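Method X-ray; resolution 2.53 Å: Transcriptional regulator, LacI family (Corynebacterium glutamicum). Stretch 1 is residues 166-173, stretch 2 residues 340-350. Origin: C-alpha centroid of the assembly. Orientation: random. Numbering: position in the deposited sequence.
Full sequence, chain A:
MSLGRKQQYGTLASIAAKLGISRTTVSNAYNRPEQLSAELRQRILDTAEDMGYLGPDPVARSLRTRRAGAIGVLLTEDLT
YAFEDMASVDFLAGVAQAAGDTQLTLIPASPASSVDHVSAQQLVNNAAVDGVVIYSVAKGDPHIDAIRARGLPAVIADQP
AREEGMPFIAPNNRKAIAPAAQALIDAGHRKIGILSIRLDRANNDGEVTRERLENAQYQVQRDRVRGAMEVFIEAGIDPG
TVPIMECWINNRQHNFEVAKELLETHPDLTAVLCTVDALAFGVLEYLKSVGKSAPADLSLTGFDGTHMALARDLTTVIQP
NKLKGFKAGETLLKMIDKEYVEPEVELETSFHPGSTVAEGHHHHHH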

# COMPACT_ATOMS: atom_id res chain seq x y z
N MET A 166 14.67 -5.43 -12.15
CA MET A 166 13.89 -4.60 -11.24
C MET A 166 13.44 -5.34 -9.96
O MET A 166 12.40 -6.00 -9.97
N PRO A 167 14.22 -5.24 -8.87
CA PRO A 167 13.89 -5.89 -7.60
C PRO A 167 12.41 -5.75 -7.26
O PRO A 167 11.82 -4.71 -7.49
N PHE A 168 11.84 -6.82 -6.70
CA PHE A 168 10.42 -6.88 -6.39
C PHE A 168 10.11 -7.14 -4.90
O PHE A 168 10.67 -8.06 -4.30
N ILE A 169 9.23 -6.33 -4.33
CA ILE A 169 8.82 -6.47 -2.93
C ILE A 169 7.30 -6.57 -2.83
O ILE A 169 6.59 -5.65 -3.23
N ALA A 170 6.80 -7.68 -2.31
CA ALA A 170 5.36 -7.86 -2.17
C ALA A 170 4.99 -9.13 -1.42
O ALA A 170 5.80 -10.05 -1.27
N PRO A 171 3.76 -9.19 -0.90
CA PRO A 171 3.33 -10.38 -0.17
C PRO A 171 2.77 -11.33 -1.23
O PRO A 171 2.56 -10.92 -2.37
N ASN A 172 2.56 -12.60 -0.88
CA ASN A 172 1.99 -13.54 -1.84
C ASN A 172 0.49 -13.31 -1.70
O ASN A 172 -0.12 -13.71 -0.71
N ASN A 173 -0.10 -12.66 -2.69
CA ASN A 173 -1.51 -12.35 -2.61
C ASN A 173 -2.46 -13.53 -2.74
O ASN A 173 -3.48 -13.58 -2.05
N TYR A 340 24.33 -4.61 -3.11
CA TYR A 340 23.58 -5.80 -3.45
C TYR A 340 22.18 -5.75 -2.85
O TYR A 340 22.01 -5.34 -1.70
N VAL A 341 21.20 -6.19 -3.62
CA VAL A 341 19.82 -6.24 -3.17
C VAL A 341 19.24 -7.58 -3.64
O VAL A 341 19.67 -8.14 -4.65
N GLU A 342 18.28 -8.10 -2.91
CA GLU A 342 17.67 -9.36 -3.29
C GLU A 342 16.71 -9.08 -4.45
O GLU A 342 15.99 -8.09 -4.45
N PRO A 343 16.72 -9.95 -5.48
CA PRO A 343 15.81 -9.70 -6.61
C PRO A 343 14.34 -9.78 -6.22
O PRO A 343 13.52 -9.05 -6.75
N GLU A 344 14.01 -10.68 -5.29
CA GLU A 344 12.62 -10.82 -4.86
C GLU A 344 12.52 -11.03 -3.35
O GLU A 344 13.29 -11.78 -2.75
N VAL A 345 11.56 -10.33 -2.74
CA VAL A 345 11.32 -10.43 -1.31
C VAL A 345 9.82 -10.60 -1.09
O VAL A 345 9.02 -9.86 -1.67
N GLU A 346 9.44 -11.57 -0.26
CA GLU A 346 8.04 -11.82 0.03
C GLU A 346 7.68 -11.26 1.39
O GLU A 346 8.24 -11.68 2.40
N LEU A 347 6.76 -10.30 1.42
CA LEU A 347 6.35 -9.73 2.70
C LEU A 347 5.30 -10.64 3.32
O LEU A 347 4.41 -11.15 2.62
N GLU A 348 5.39 -10.84 4.62
CA GLU A 348 4.43 -11.68 5.31
C GLU A 348 3.24 -10.85 5.73
O GLU A 348 3.37 -9.66 6.02
N THR A 349 2.07 -11.49 5.75
CA THR A 349 0.83 -10.84 6.17
C THR A 349 0.31 -11.66 7.34
O THR A 349 0.82 -12.74 7.62
N SER A 350 -0.70 -11.15 8.02
CA SER A 350 -1.29 -11.88 9.14
C SER A 350 -2.78 -11.58 9.15
O SER A 350 -3.19 -10.43 9.00

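Four backbone hydrogen bonds hold the two stretches together as neighbouring parallel strands. Phe168 N donates to Pro343 O at 2.8 Å with an N-H...O angle of 159°, and Val345 N donates to Phe168 O at 2.9 Å and 153°. Ala170 N reaches Val345 O at 3.2 Å, the longest of the four but also the straightest at 168°, and Leu347 N closes the ladder on Ala170 O at 2.9 Å and 156°. The alternation, with Phe168 and Ala170 each using both N and O, is the parallel pattern, and the 22° angle between the strand directions agrees with it. Three of the acceptors also receive CA-H...O contacts: Pro167 CA lies 3.3 Å from Pro343 O, Glu344 CA 3.4 Å from Phe168 O, and Glu346 CA 3.1 Å from Ala170 O.

Water extends this polar network at two points. Water 1 donates to Glu342 O at 2.6 Å and, weakly, to Phe168 O at 3.3 Å. Asn172 N and Leu347 O are 4.2 Å apart, too far for a direct bond, and water 2 bridges them, accepting from Asn172 N at 3.0 Å and donating to Leu347 O at 2.7 Å. It also donates to Glu346 OE2 at 3.1 Å, which ties that carboxylate to the backbone of both stretches. The extended Glu346 side chain, t at chi1 and chi2, carries OE2 to 3.9 Å from Asn172 CB.

Side chains alternate between the two faces of the sheet. Ile169, Val345 and Leu347 share one face. Ile169 (chi1 m, chi2 t) places CG2 3.9 Å from Leu347 CG, whose side chain is likewise m, t; this apolar contact runs diagonally, since Ile169 is paired in register with Val345. Val345 itself adopts t. Pro171 projects to the same face, its CB 4.2 Å from Leu347 CB and 3.6 Å from Thr349 CG2. Thr349 points toward the first stretch with chi1 at 69° (p), presenting its methyl to the proline ring.

Phe168, Ala170, Glu344 and Glu346 occupy the other face. Phe168 is t with chi2 at 72°, and its CB approaches Glu344 CG at 4.5 Å; Glu344 is m, then t. Ala170 CB comes no nearer to the second stretch than 5.1 Å, to Val345 O, so its contribution is chiefly through the backbone.

Ahead of the paired strands, Val341 points toward the first stretch in the m rotamer. Its CG2 meets Pro167 CG at 3.6 Å, an apolar contact beside the hydrogen-bond ladder.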

# COMPACT_ATOMS: atom_id res chain seq x y z
CB MET A 166 12.64 -4.06 -11.97
CG MET A 166 12.89 -2.92 -12.98
SD MET A 166 11.38 -2.31 -13.83
CE MET A 166 12.05 -1.86 -15.33
CB PRO A 167 14.81 -5.18 -6.62
CG PRO A 167 16.06 -5.08 -7.41
CD PRO A 167 15.54 -4.60 -8.78
CB PHE A 168 9.80 -7.97 -7.28
CG PHE A 168 8.32 -8.21 -7.09
CD1 PHE A 168 7.38 -7.28 -7.54
CD2 PHE A 168 7.87 -9.39 -6.51
CE1 PHE A 168 6.02 -7.54 -7.41
CE2 PHE A 168 6.51 -9.65 -6.39
CZ PHE A 168 5.58 -8.73 -6.83
CB ILE A 169 9.24 -5.24 -2.09
CG1 ILE A 169 10.74 -4.99 -2.23
CG2 ILE A 169 8.85 -5.45 -0.62
CD1 ILE A 169 11.22 -3.79 -1.43
CB ALA A 170 4.71 -7.89 -3.55
CB PRO A 171 2.24 -9.84 0.73
CG PRO A 171 1.59 -8.81 -0.16
CD PRO A 171 2.80 -8.09 -0.71
CB ASN A 172 2.36 -14.98 -1.48
CG ASN A 172 1.74 -16.01 -2.43
OD1 ASN A 172 2.18 -17.16 -2.49
ND2 ASN A 172 0.70 -15.61 -3.16
CB ASN A 173 -1.84 -11.27 -3.64
CG ASN A 173 -1.24 -9.95 -3.26
OD1 ASN A 173 -1.60 -9.36 -2.24
ND2 ASN A 173 -0.30 -9.47 -4.07
CB TYR A 340 24.28 -7.06 -2.93
CG TYR A 340 23.42 -8.30 -3.10
CD1 TYR A 340 23.43 -9.00 -4.30
CD2 TYR A 340 22.53 -8.70 -2.10
CE1 TYR A 340 22.57 -10.07 -4.51
CE2 TYR A 340 21.66 -9.78 -2.31
CZ TYR A 340 21.69 -10.45 -3.51
OH TYR A 340 20.84 -11.51 -3.74
CB VAL A 341 18.94 -5.07 -3.76
CG1 VAL A 341 19.47 -3.73 -3.29
CG2 VAL A 341 18.92 -5.14 -5.29
CB GLU A 342 16.95 -9.97 -2.08
CG GLU A 342 17.93 -10.41 -0.99
CD GLU A 342 17.27 -11.01 0.25
OE1 GLU A 342 17.14 -10.28 1.26
OE2 GLU A 342 16.87 -12.19 0.20
CB PRO A 343 16.21 -10.78 -7.61
CG PRO A 343 17.66 -11.07 -7.27
CD PRO A 343 17.63 -11.07 -5.76
CB GLU A 344 11.94 -11.99 -5.58
CG GLU A 344 11.97 -11.88 -7.11
CD GLU A 344 11.25 -13.02 -7.81
OE1 GLU A 344 11.41 -14.18 -7.37
OE2 GLU A 344 10.55 -12.76 -8.82
CB VAL A 345 11.76 -9.15 -0.56
CG1 VAL A 345 11.43 -9.29 0.91
CG2 VAL A 345 13.24 -8.91 -0.75
CB GLU A 346 7.76 -13.32 0.03
CG GLU A 346 6.28 -13.66 0.22
CD GLU A 346 6.04 -15.16 0.37
OE1 GLU A 346 6.70 -15.94 -0.34
OE2 GLU A 346 5.18 -15.54 1.20
CB LEU A 347 5.77 -8.33 2.51
CG LEU A 347 6.76 -7.20 2.18
CD1 LEU A 347 6.04 -5.88 2.32
CD2 LEU A 347 7.95 -7.23 3.13
CB GLU A 348 5.06 -12.35 6.53
CG GLU A 348 4.04 -12.82 7.57
CD GLU A 348 4.59 -13.86 8.54
OE1 GLU A 348 4.80 -15.01 8.09
OE2 GLU A 348 4.80 -13.53 9.73
CB THR A 349 -0.23 -10.86 5.05
OG1 THR A 349 -0.69 -12.20 4.85
CG2 THR A 349 0.35 -10.32 3.74
CB SER A 350 -0.66 -11.45 10.46
OG SER A 350 -0.85 -10.07 10.69
O HOH W 1 13.77 -7.04 -3.73
O HOH W 2 3.15 -13.38 1.94